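Local coordinates for DUF1460 domain-containing protein (Legionella pneumophila subsp. pneumophila, PDB 2IM9) that is of unknown function but probably resembles N-acetylmuramoyl-L-alanine amidases and may cleave amide bonds in cell-wall peptidoglycan, at residues Leu74-Asn79 with Ile131-Phe136; Ala80-Phe85 with Val203-Lys208; Lys119-Lys124 with Ile139-Tyr144. All blocks are in the same frame, centred on the assembly; numbering follows the deposited sequence. Where two conformers were deposited one is given.

How the contacts relate
The six segments run along the chain as 74-79, 80-85, 119-124, 131-136, 139-144 and 203-208, all within one amidase-like domain. Contact 1 sits in the middle, its centre about 10 Å from that of contact 2 and about 11 Å from that of contact 3, and it touches both. Contacts 2 and 3, with centres about 19 Å apart, do not touch. The loop between helices 53-63 and 95-107 supplies a segment to contacts 1 and 2. Contact 3 brings together helices 111-122 and 137-147, whose connecting loop enters contact 1. Contact 2, with helix 195-209, lies farthest from the chain's centre. A salt bridge from Arg133 to Asp83 and a hydrogen bond between Glu76 and Tyr123 join all three in one polar network.

Contact 1: residues Leu74-Asn79 with Ile131-Phe136; sequences LGEGPN and INRNHF
Arg133 reaches from its loop to Glu76, and its chain can be followed outward. CB lies above one face of the imidazole of His135, toward the rim of that ring. With CG turned to the far side from the backbone N (chi1 -155°), the chain heads for segment 74-79, and CD runs past Glu76 OE2 at 4.0 Å. A bend at chi3 then turns the guanidinium side-on to the carboxylate. NE donates to Glu76 OE2 over 2.9 Å, tilted somewhat from the guanidinium plane. NH2 makes a straighter bond to Glu76 OE1, also 2.9 Å, at 166° and close to that plane. This is a bidentate salt bridge through NE and NH2, one to each oxygen, using the syn lone pair of each. It joins two irregular loops, one following helix 53-63 and the other leading into helix 137-147. The carboxylate is fixed further by Tyr123, hydrogen-bonded to OE2, while NH2 has a second acidic partner in Asp83. Gly75 CA comes within 3.7 Å of Arg133 NH2. Leu74 O lies over one face of the guanidinium, nearest Arg133 NH1 at 3.8 Å, and His135 CE1 lies over the other, toward the rim.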
loop_
_atom_site.group_PDB
_atom_site.type_symbol
_atom_site.label_atom_id
_atom_site.label_comp_id
_atom_site.label_asym_id
_atom_site.label_seq_id
_atom_site.Cartn_x
_atom_site.Cartn_y
_atom_site.Cartn_z
ATOM N N LEU A 74 1.545 0.934 -11.533
ATOM C CA LEU A 74 0.293 0.446 -12.135
ATOM C C LEU A 74 -0.627 1.580 -12.529
ATOM O O LEU A 74 -0.599 2.667 -11.928
ATOM C CB LEU A 74 -0.450 -0.474 -11.145
ATOM C CG LEU A 74 0.335 -1.718 -10.697
ATOM C CD1 LEU A 74 -0.518 -2.642 -9.797
ATOM C CD2 LEU A 74 0.811 -2.480 -11.923
ATOM N N GLY A 75 -1.467 1.304 -13.521
ATOM C CA GLY A 75 -2.527 2.218 -13.923
ATOM C C GLY A 75 -3.834 1.467 -14.147
ATOM O O GLY A 75 -4.132 0.473 -13.463
ATOM N N GLU A 76 -4.637 1.959 -15.088
ATOM C CA GLU A 76 -5.929 1.342 -15.389
ATOM C C GLU A 76 -5.850 0.405 -16.598
ATOM O O GLU A 76 -6.849 -0.222 -16.961
ATOM C CB GLU A 76 -7.008 2.408 -15.592
ATOM C CG GLU A 76 -7.643 2.895 -14.281
ATOM C CD GLU A 76 -6.643 3.605 -13.377
ATOM O OE1 GLU A 76 -6.165 4.706 -13.755
ATOM O OE2 GLU A 76 -6.326 3.048 -12.301
ATOM N N GLY A 77 -4.660 0.281 -17.182
ATOM C CA GLY A 77 -4.423 -0.712 -18.229
ATOM C C GLY A 77 -4.407 -0.159 -19.640
ATOM O O GLY A 77 -4.600 1.046 -19.868
ATOM N N PRO A 78 -4.211 -1.048 -20.621
ATOM C CA PRO A 78 -4.217 -0.625 -22.010
ATOM C C PRO A 78 -5.540 0.066 -22.315
ATOM O O PRO A 78 -6.582 -0.306 -21.757
ATOM C CB PRO A 78 -4.120 -1.961 -22.779
ATOM C CG PRO A 78 -3.426 -2.896 -21.829
ATOM C CD PRO A 78 -3.991 -2.505 -20.468
ATOM N N ASN A 79 -5.500 1.077 -23.173
ATOM C CA ASN A 79 -6.690 1.780 -23.598
ATOM C C ASN A 79 -7.376 2.593 -22.503
ATOM O O ASN A 79 -8.478 3.092 -22.718
ATOM C CB ASN A 79 -7.700 0.802 -24.233
ATOM C CG ASN A 79 -7.057 -0.095 -25.281
ATOM O OD1 ASN A 79 -6.515 0.399 -26.271
ATOM N ND2 ASN A 79 -7.119 -1.420 -25.072
ATOM N N ILE A 131 -10.684 7.731 -10.749
ATOM C CA ILE A 131 -11.202 8.349 -9.529
ATOM C C ILE A 131 -11.564 7.311 -8.482
ATOM O O ILE A 131 -11.576 7.634 -7.305
ATOM C CB ILE A 131 -12.405 9.288 -9.763
ATOM C CG1 ILE A 131 -13.636 8.490 -10.195
ATOM C CG2 ILE A 131 -12.032 10.408 -10.747
ATOM C CD1 ILE A 131 -14.922 9.275 -10.079
ATOM N N ASN A 132 -11.879 6.083 -8.912
ATOM C CA ASN A 132 -12.190 4.999 -7.972
ATOM C C ASN A 132 -10.936 4.325 -7.409
ATOM O O ASN A 132 -11.008 3.551 -6.458
ATOM C CB ASN A 132 -13.078 3.937 -8.631
ATOM C CG ASN A 132 -14.538 4.327 -8.696
ATOM O OD1 ASN A 132 -14.976 5.297 -8.071
ATOM N ND2 ASN A 132 -15.310 3.562 -9.464
ATOM N N ARG A 133 -9.780 4.570 -8.006
ATOM C CA ARG A 133 -8.562 3.965 -7.480
ATOM C C ARG A 133 -8.376 4.384 -6.023
ATOM O O ARG A 133 -8.660 5.522 -5.649
ATOM C CB ARG A 133 -7.343 4.372 -8.314
ATOM C CG ARG A 133 -6.205 3.320 -8.215
ATOM C CD ARG A 133 -4.859 3.866 -8.681
ATOM N NE ARG A 133 -4.831 4.193 -10.111
ATOM C CZ ARG A 133 -3.828 4.830 -10.717
ATOM N NH1 ARG A 133 -2.752 5.202 -10.008
ATOM N NH2 ARG A 133 -3.890 5.094 -12.028
ATOM N N ASN A 134 -7.918 3.454 -5.189
ATOM C CA ASN A 134 -7.687 3.767 -3.778
ATOM C C ASN A 134 -6.392 4.551 -3.575
ATOM O O ASN A 134 -5.443 4.052 -2.975
ATOM C CB ASN A 134 -7.690 2.482 -2.963
ATOM C CG ASN A 134 -9.064 1.915 -2.799
ATOM O OD1 ASN A 134 -10.038 2.662 -2.673
ATOM N ND2 ASN A 134 -9.165 0.570 -2.772
ATOM N N HIS A 135 -6.367 5.784 -4.060
ATOM C CA HIS A 135 -5.152 6.611 -4.034
ATOM C C HIS A 135 -4.582 6.891 -2.646
ATOM O O HIS A 135 -3.361 6.903 -2.461
ATOM C CB HIS A 135 -5.400 7.958 -4.723
ATOM C CG HIS A 135 -5.670 7.840 -6.186
ATOM N ND1 HIS A 135 -4.682 7.551 -7.107
ATOM C CD2 HIS A 135 -6.816 7.983 -6.888
ATOM C CE1 HIS A 135 -5.221 7.504 -8.314
ATOM N NE2 HIS A 135 -6.513 7.774 -8.207
ATOM N N PHE A 136 -5.466 7.158 -1.686
ATOM C CA PHE A 136 -5.017 7.538 -0.343
ATOM C C PHE A 136 -5.051 6.344 0.592
ATOM O O PHE A 136 -6.095 5.722 0.810
ATOM C CB PHE A 136 -5.858 8.686 0.204
ATOM C CG PHE A 136 -5.635 9.973 -0.527
ATOM C CD1 PHE A 136 -4.628 10.840 -0.120
ATOM C CD2 PHE A 136 -6.400 10.298 -1.646
ATOM C CE1 PHE A 136 -4.386 12.024 -0.800
ATOM C CE2 PHE A 136 -6.168 11.499 -2.357
ATOM C CZ PHE A 136 -5.156 12.360 -1.929
#

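Contact 2: residues Ala80-Phe85 with Val203-Lys208; sequences ARYDQF and VELKAK
Arg81 and Glu204 form a side-on salt bridge. Arg81 NE donates to Glu204 OE2 over 2.9 Å, nearly straight at 173°. Arg81 NH2 donates to Glu204 OE1 over 2.8 Å and is almost as straight. Both bonds use syn lone pairs, and the guanidinium and carboxylate planes are only 11° apart, so the groups meet edge to edge. The extended chain of Glu204, its CG pointing away from the backbone N, carries the carboxylate out from helix 195-209 to this meeting. Tyr82 OH also approaches Glu204 OE2, at a very short 2.5 Å; this weak hydrogen bond is doubtful, its proton not settled. The ring stands nearly perpendicular to the carboxylate. Further out, the packing is built on that ring. Leu205 CD1 sits over its centre in a CH-pi contact, 4.0 Å from the Tyr82 centroid, and Leu205 CB lies 3.7 Å from Tyr82 CE1. Arg81 CG covers the opposite face toward the rim. The helix, part of a predicted coiled coil, thus rests on the loop 80-85 through one acid and one leucine. Lys200 NZ lies near Arg81 NH2, a like-charge approach that Glu204 probably offsets, and the two arginine N-H groups would be expected to favour the carboxylate form of Glu204.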
loop_
_atom_site.group_PDB
_atom_site.type_symbol
_atom_site.label_atom_id
_atom_site.label_comp_id
_atom_site.label_asym_id
_atom_site.label_seq_id
_atom_site.Cartn_x
_atom_site.Cartn_y
_atom_site.Cartn_z
ATOM N N ALA A 80 -6.736 2.731 -21.338
ATOM C CA ALA A 80 -7.359 3.491 -20.257
ATOM C C ALA A 80 -7.472 4.976 -20.603
ATOM O O ALA A 80 -6.687 5.494 -21.392
ATOM C CB ALA A 80 -6.581 3.301 -18.953
ATOM N N ARG A 81 -8.438 5.662 -20.004
ATOM C CA ARG A 81 -8.683 7.061 -20.370
ATOM C C ARG A 81 -7.571 7.970 -19.846
ATOM O O ARG A 81 -7.136 8.884 -20.551
ATOM C CB ARG A 81 -10.050 7.518 -19.836
ATOM C CG ARG A 81 -10.409 9.003 -20.169
ATOM C CD ARG A 81 -10.355 9.303 -21.662
ATOM N NE ARG A 81 -10.986 10.594 -21.962
ATOM C CZ ARG A 81 -11.163 11.058 -23.192
ATOM N NH1 ARG A 81 -10.763 10.336 -24.238
ATOM N NH2 ARG A 81 -11.751 12.232 -23.374
ATOM N N TYR A 82 -7.134 7.744 -18.600
ATOM C CA TYR A 82 -6.191 8.682 -17.955
ATOM C C TYR A 82 -4.813 8.097 -17.698
ATOM O O TYR A 82 -3.816 8.813 -17.783
ATOM C CB TYR A 82 -6.772 9.234 -16.634
ATOM C CG TYR A 82 -8.146 9.810 -16.849
ATOM C CD1 TYR A 82 -8.311 11.039 -17.494
ATOM C CD2 TYR A 82 -9.285 9.116 -16.428
ATOM C CE1 TYR A 82 -9.603 11.565 -17.739
ATOM C CE2 TYR A 82 -10.579 9.635 -16.650
ATOM C CZ TYR A 82 -10.717 10.858 -17.312
ATOM O OH TYR A 82 -11.967 11.374 -17.558
ATOM N N ASP A 83 -4.746 6.812 -17.348
ATOM C CA ASP A 83 -3.475 6.215 -16.950
ATOM C C ASP A 83 -3.362 4.813 -17.525
ATOM O O ASP A 83 -3.981 3.882 -17.015
ATOM C CB ASP A 83 -3.348 6.171 -15.413
ATOM C CG ASP A 83 -1.968 5.720 -14.947
ATOM O OD1 ASP A 83 -1.153 5.212 -15.785
ATOM O OD2 ASP A 83 -1.675 5.899 -13.742
ATOM N N GLN A 84 -2.573 4.687 -18.594
ATOM C CA GLN A 84 -2.491 3.439 -19.385
ATOM C C GLN A 84 -1.324 2.544 -18.975
ATOM O O GLN A 84 -0.914 1.634 -19.726
ATOM C CB GLN A 84 -2.425 3.784 -20.886
ATOM C CG GLN A 84 -3.649 4.618 -21.364
ATOM C CD GLN A 84 -3.624 4.907 -22.867
ATOM O OE1 GLN A 84 -2.562 4.907 -23.506
ATOM N NE2 GLN A 84 -4.798 5.164 -23.427
ATOM N N PHE A 85 -0.791 2.782 -17.776
ATOM C CA PHE A 85 0.139 1.817 -17.189
ATOM C C PHE A 85 -0.608 0.500 -16.884
ATOM O O PHE A 85 -1.853 0.494 -16.772
ATOM C CB PHE A 85 0.777 2.397 -15.924
ATOM C CG PHE A 85 2.129 3.023 -16.155
ATOM C CD1 PHE A 85 2.320 3.963 -17.181
ATOM C CD2 PHE A 85 3.221 2.643 -15.382
ATOM C CE1 PHE A 85 3.564 4.533 -17.412
ATOM C CE2 PHE A 85 4.490 3.224 -15.601
ATOM C CZ PHE A 85 4.645 4.181 -16.621
ATOM N N VAL A 203 -8.012 18.304 -17.930
ATOM C CA VAL A 203 -9.162 19.176 -17.614
ATOM C C VAL A 203 -10.398 18.342 -17.313
ATOM O O VAL A 203 -11.160 18.635 -16.386
ATOM C CB VAL A 203 -9.479 20.182 -18.789
ATOM C CG1 VAL A 203 -10.785 20.931 -18.516
ATOM C CG2 VAL A 203 -8.309 21.119 -19.007
ATOM N N GLU A 204 -10.585 17.288 -18.098
ATOM C CA GLU A 204 -11.722 16.389 -17.920
ATOM C C GLU A 204 -11.677 15.690 -16.558
ATOM O O GLU A 204 -12.686 15.627 -15.820
ATOM C CB GLU A 204 -11.693 15.367 -19.038
ATOM C CG GLU A 204 -12.815 14.371 -19.043
ATOM C CD GLU A 204 -12.588 13.389 -20.170
ATOM O OE1 GLU A 204 -12.918 13.727 -21.328
ATOM O OE2 GLU A 204 -12.031 12.299 -19.907
ATOM N N LEU A 205 -10.497 15.177 -16.229
ATOM C CA LEU A 205 -10.272 14.513 -14.959
ATOM C C LEU A 205 -10.454 15.485 -13.787
ATOM O O LEU A 205 -11.062 15.136 -12.764
ATOM C CB LEU A 205 -8.858 13.916 -14.922
ATOM C CG LEU A 205 -8.530 13.114 -13.653
ATOM C CD1 LEU A 205 -9.498 11.929 -13.442
ATOM C CD2 LEU A 205 -7.053 12.704 -13.649
ATOM N N LYS A 206 -9.934 16.707 -13.924
ATOM C CA LYS A 206 -10.078 17.686 -12.834
ATOM C C LYS A 206 -11.528 18.092 -12.609
ATOM O O LYS A 206 -11.947 18.375 -11.463
ATOM C CB LYS A 206 -9.236 18.917 -13.119
ATOM C CG LYS A 206 -7.757 18.665 -12.905
ATOM C CD LYS A 206 -6.986 19.941 -13.155
ATOM C CE LYS A 206 -5.517 19.733 -12.838
ATOM N NZ LYS A 206 -4.801 21.022 -12.934
ATOM N N ALA A 207 -12.295 18.121 -13.697
ATOM C CA ALA A 207 -13.714 18.461 -13.604
ATOM C C ALA A 207 -14.435 17.428 -12.750
ATOM O O ALA A 207 -15.296 17.786 -11.933
ATOM C CB ALA A 207 -14.353 18.598 -14.990
ATOM N N LYS A 208 -14.064 16.158 -12.894
ATOM C CA LYS A 208 -14.635 15.128 -12.045
ATOM C C LYS A 208 -14.105 15.242 -10.610
ATOM O O LYS A 208 -14.877 15.171 -9.650
ATOM C CB LYS A 208 -14.355 13.732 -12.594
ATOM C CG LYS A 208 -15.123 12.654 -11.862
ATOM C CD LYS A 208 -16.635 12.742 -12.113
ATOM C CE LYS A 208 -17.364 11.525 -11.549
ATOM N NZ LYS A 208 -17.077 10.285 -12.368
#

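Contact 3: residues Lys119-Lys124 with Ile139-Tyr144; sequences KHTRYK and IDWNNY
Lys124 lays its extended chain across the ring of Tyr144, which has two conformers; the contacts here belong to one of them. CG anti to the backbone N (chi1 -174°) sets the chain on this line, with CG over one face, 3.8 Å from the Tyr144 centroid and 15° off the ring normal, a CH-pi contact. Beyond it, Lys124 CE comes to 3.3 Å from Tyr144 OH, and Lys124 NZ makes a weak and tentative hydrogen bond of 3.3 Å to the same OH. On the opposite face of the ring lies Asn143 ND2, toward the rim. The second meeting is between Thr121 and Trp141, whose side chains run side by side: Thr121 CG2 is 3.7 Å from Trp141 NE1, and Thr121 O is 3.6 Å from Trp141 CD1. Here the last turn of helix 111-122 packs against helix 137-147, which carries a wider pi-type turn at 139-142; the two helices are consecutive in the chain, joined by the loop that holds Arg133 and Asn134. What positions these groups lies around them. Trp141 NE1 is hydrogen-bonded to Asn100 OD1, and the indole packs on Val99 and Leu103 of helix 95-107. Thr121 OG1 bonds back to the carbonyl of Cys117, itself disulfide-linked to Cys327, while Thr121 O accepts from Asn134 ND2. Around the helix end, where Tyr123 is the first residue to leave helical phi/psi, backbone bonds of Arg122 with Asn134 and of Lys124 with Asn132 hold the chain to the connecting loop.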
loop_
_atom_site.group_PDB
_atom_site.type_symbol
_atom_site.label_atom_id
_atom_site.label_comp_id
_atom_site.label_asym_id
_atom_site.label_seq_id
_atom_site.Cartn_x
_atom_site.Cartn_y
_atom_site.Cartn_z
ATOM N N LYS A 119 -8.427 -6.260 -8.520
ATOM C CA LYS A 119 -9.386 -5.215 -8.920
ATOM C C LYS A 119 -10.141 -4.696 -7.685
ATOM O O LYS A 119 -10.260 -3.484 -7.489
ATOM C CB LYS A 119 -10.347 -5.716 -10.008
ATOM C CG LYS A 119 -11.203 -4.610 -10.618
ATOM C CD LYS A 119 -12.032 -5.120 -11.819
ATOM C CE LYS A 119 -13.081 -6.133 -11.422
ATOM N NZ LYS A 119 -13.719 -6.736 -12.651
ATOM N N HIS A 120 -10.611 -5.606 -6.828
ATOM C CA HIS A 120 -11.361 -5.190 -5.647
ATOM C C HIS A 120 -10.526 -4.608 -4.513
ATOM O O HIS A 120 -11.080 -3.999 -3.616
ATOM C CB HIS A 120 -12.254 -6.328 -5.137
ATOM C CG HIS A 120 -13.498 -6.489 -5.942
ATOM N ND1 HIS A 120 -13.542 -7.240 -7.097
ATOM C CD2 HIS A 120 -14.731 -5.957 -5.787
ATOM C CE1 HIS A 120 -14.763 -7.185 -7.605
ATOM N NE2 HIS A 120 -15.503 -6.417 -6.826
ATOM N N THR A 121 -9.208 -4.785 -4.550
ATOM C CA THR A 121 -8.331 -4.214 -3.532
ATOM C C THR A 121 -7.847 -2.822 -3.968
ATOM O O THR A 121 -7.685 -1.927 -3.121
ATOM C CB THR A 121 -7.108 -5.145 -3.247
ATOM O OG1 THR A 121 -7.576 -6.451 -2.873
ATOM C CG2 THR A 121 -6.283 -4.616 -2.095
ATOM N N ARG A 122 -7.640 -2.656 -5.279
ATOM C CA ARG A 122 -7.090 -1.419 -5.842
ATOM C C ARG A 122 -8.130 -0.342 -6.046
ATOM O O ARG A 122 -7.792 0.842 -6.002
ATOM C CB ARG A 122 -6.420 -1.673 -7.195
ATOM C CG ARG A 122 -5.096 -2.390 -7.116
ATOM C CD ARG A 122 -4.456 -2.365 -8.527
ATOM N NE ARG A 122 -3.985 -1.019 -8.860
ATOM C CZ ARG A 122 -4.089 -0.461 -10.065
ATOM N NH1 ARG A 122 -4.672 -1.132 -11.067
ATOM N NH2 ARG A 122 -3.621 0.775 -10.265
ATOM N N TYR A 123 -9.383 -0.754 -6.270
ATOM C CA TYR A 123 -10.469 0.166 -6.621
ATOM C C TYR A 123 -11.654 0.008 -5.690
ATOM O O TYR A 123 -12.014 -1.096 -5.322
ATOM C CB TYR A 123 -10.965 -0.085 -8.045
ATOM C CG TYR A 123 -9.894 0.104 -9.090
ATOM C CD1 TYR A 123 -9.636 1.364 -9.634
ATOM C CD2 TYR A 123 -9.144 -0.976 -9.531
ATOM C CE1 TYR A 123 -8.630 1.542 -10.596
ATOM C CE2 TYR A 123 -8.146 -0.823 -10.480
ATOM C CZ TYR A 123 -7.888 0.435 -10.998
ATOM O OH TYR A 123 -6.909 0.561 -11.945
ATOM N N LYS A 124 -12.282 1.122 -5.354
ATOM C CA LYS A 124 -13.539 1.098 -4.604
ATOM C C LYS A 124 -14.598 0.250 -5.328
ATOM O O LYS A 124 -14.927 0.511 -6.491
ATOM C CB LYS A 124 -14.035 2.532 -4.403
ATOM C CG LYS A 124 -15.255 2.646 -3.526
ATOM C CD LYS A 124 -15.854 4.034 -3.597
ATOM C CE LYS A 124 -17.210 4.078 -2.888
ATOM N NZ LYS A 124 -17.740 5.485 -2.843
ATOM N N ILE A 139 -7.825 7.100 3.903
ATOM C CA ILE A 139 -9.260 7.300 3.712
ATOM C C ILE A 139 -9.856 6.473 2.576
ATOM O O ILE A 139 -11.080 6.276 2.516
ATOM C CB ILE A 139 -9.597 8.802 3.554
ATOM C CG1 ILE A 139 -8.841 9.397 2.379
ATOM C CG2 ILE A 139 -9.255 9.562 4.838
ATOM C CD1 ILE A 139 -9.730 10.099 1.419
ATOM N N ASP A 140 -8.994 5.992 1.671
ATOM C CA ASP A 140 -9.439 5.073 0.621
ATOM C C ASP A 140 -9.078 3.626 0.962
ATOM O O ASP A 140 -9.950 2.799 1.212
ATOM C CB ASP A 140 -8.817 5.420 -0.731
ATOM C CG ASP A 140 -9.253 6.766 -1.268
ATOM O OD1 ASP A 140 -10.415 7.180 -1.053
ATOM O OD2 ASP A 140 -8.424 7.386 -1.952
ATOM N N TRP A 141 -7.785 3.314 0.956
ATOM C CA TRP A 141 -7.350 1.914 0.971
ATOM C C TRP A 141 -7.651 1.236 2.295
ATOM O O TRP A 141 -8.322 0.180 2.318
ATOM C CB TRP A 141 -5.851 1.814 0.653
ATOM C CG TRP A 141 -5.364 0.419 0.325
ATOM C CD1 TRP A 141 -5.494 -0.237 -0.873
ATOM C CD2 TRP A 141 -4.608 -0.455 1.178
ATOM N NE1 TRP A 141 -4.906 -1.481 -0.803
ATOM C CE2 TRP A 141 -4.359 -1.646 0.445
ATOM C CE3 TRP A 141 -4.149 -0.362 2.493
ATOM C CZ2 TRP A 141 -3.648 -2.725 0.982
ATOM C CZ3 TRP A 141 -3.439 -1.437 3.036
ATOM C CH2 TRP A 141 -3.187 -2.605 2.273
ATOM N N ASN A 142 -7.148 1.802 3.395
ATOM C CA ASN A 142 -7.466 1.235 4.712
ATOM C C ASN A 142 -8.987 1.168 4.905
ATOM O O ASN A 142 -9.528 0.127 5.291
ATOM C CB ASN A 142 -6.880 2.090 5.836
ATOM C CG ASN A 142 -5.383 1.930 5.998
ATOM O OD1 ASN A 142 -4.740 1.110 5.336
ATOM N ND2 ASN A 142 -4.820 2.703 6.916
ATOM N N ASN A 143 -9.670 2.277 4.648
ATOM C CA ASN A 143 -11.112 2.356 4.911
ATOM C C ASN A 143 -11.903 1.280 4.162
ATOM O O ASN A 143 -12.643 0.489 4.773
ATOM C CB ASN A 143 -11.615 3.759 4.560
ATOM C CG ASN A 143 -13.111 3.886 4.697
ATOM O OD1 ASN A 143 -13.650 3.778 5.790
ATOM N ND2 ASN A 143 -13.792 4.093 3.571
ATOM N N TYR A 144 -11.712 1.234 2.850
ATOM C CA TYR A 144 -12.468 0.307 2.009
ATOM C C TYR A 144 -12.089 -1.145 2.235
ATOM O O TYR A 144 -12.968 -2.023 2.234
ATOM C CB TYR A 144 -12.394 0.695 0.526
ATOM C CG TYR A 144 -13.179 1.950 0.220
ATOM C CD1 TYR A 144 -14.532 2.044 0.553
ATOM C CD2 TYR A 144 -12.573 3.045 -0.388
ATOM C CE1 TYR A 144 -15.260 3.199 0.296
ATOM C CE2 TYR A 144 -13.292 4.209 -0.649
ATOM C CZ TYR A 144 -14.635 4.276 -0.303
ATOM O OH TYR A 144 -15.361 5.408 -0.562
#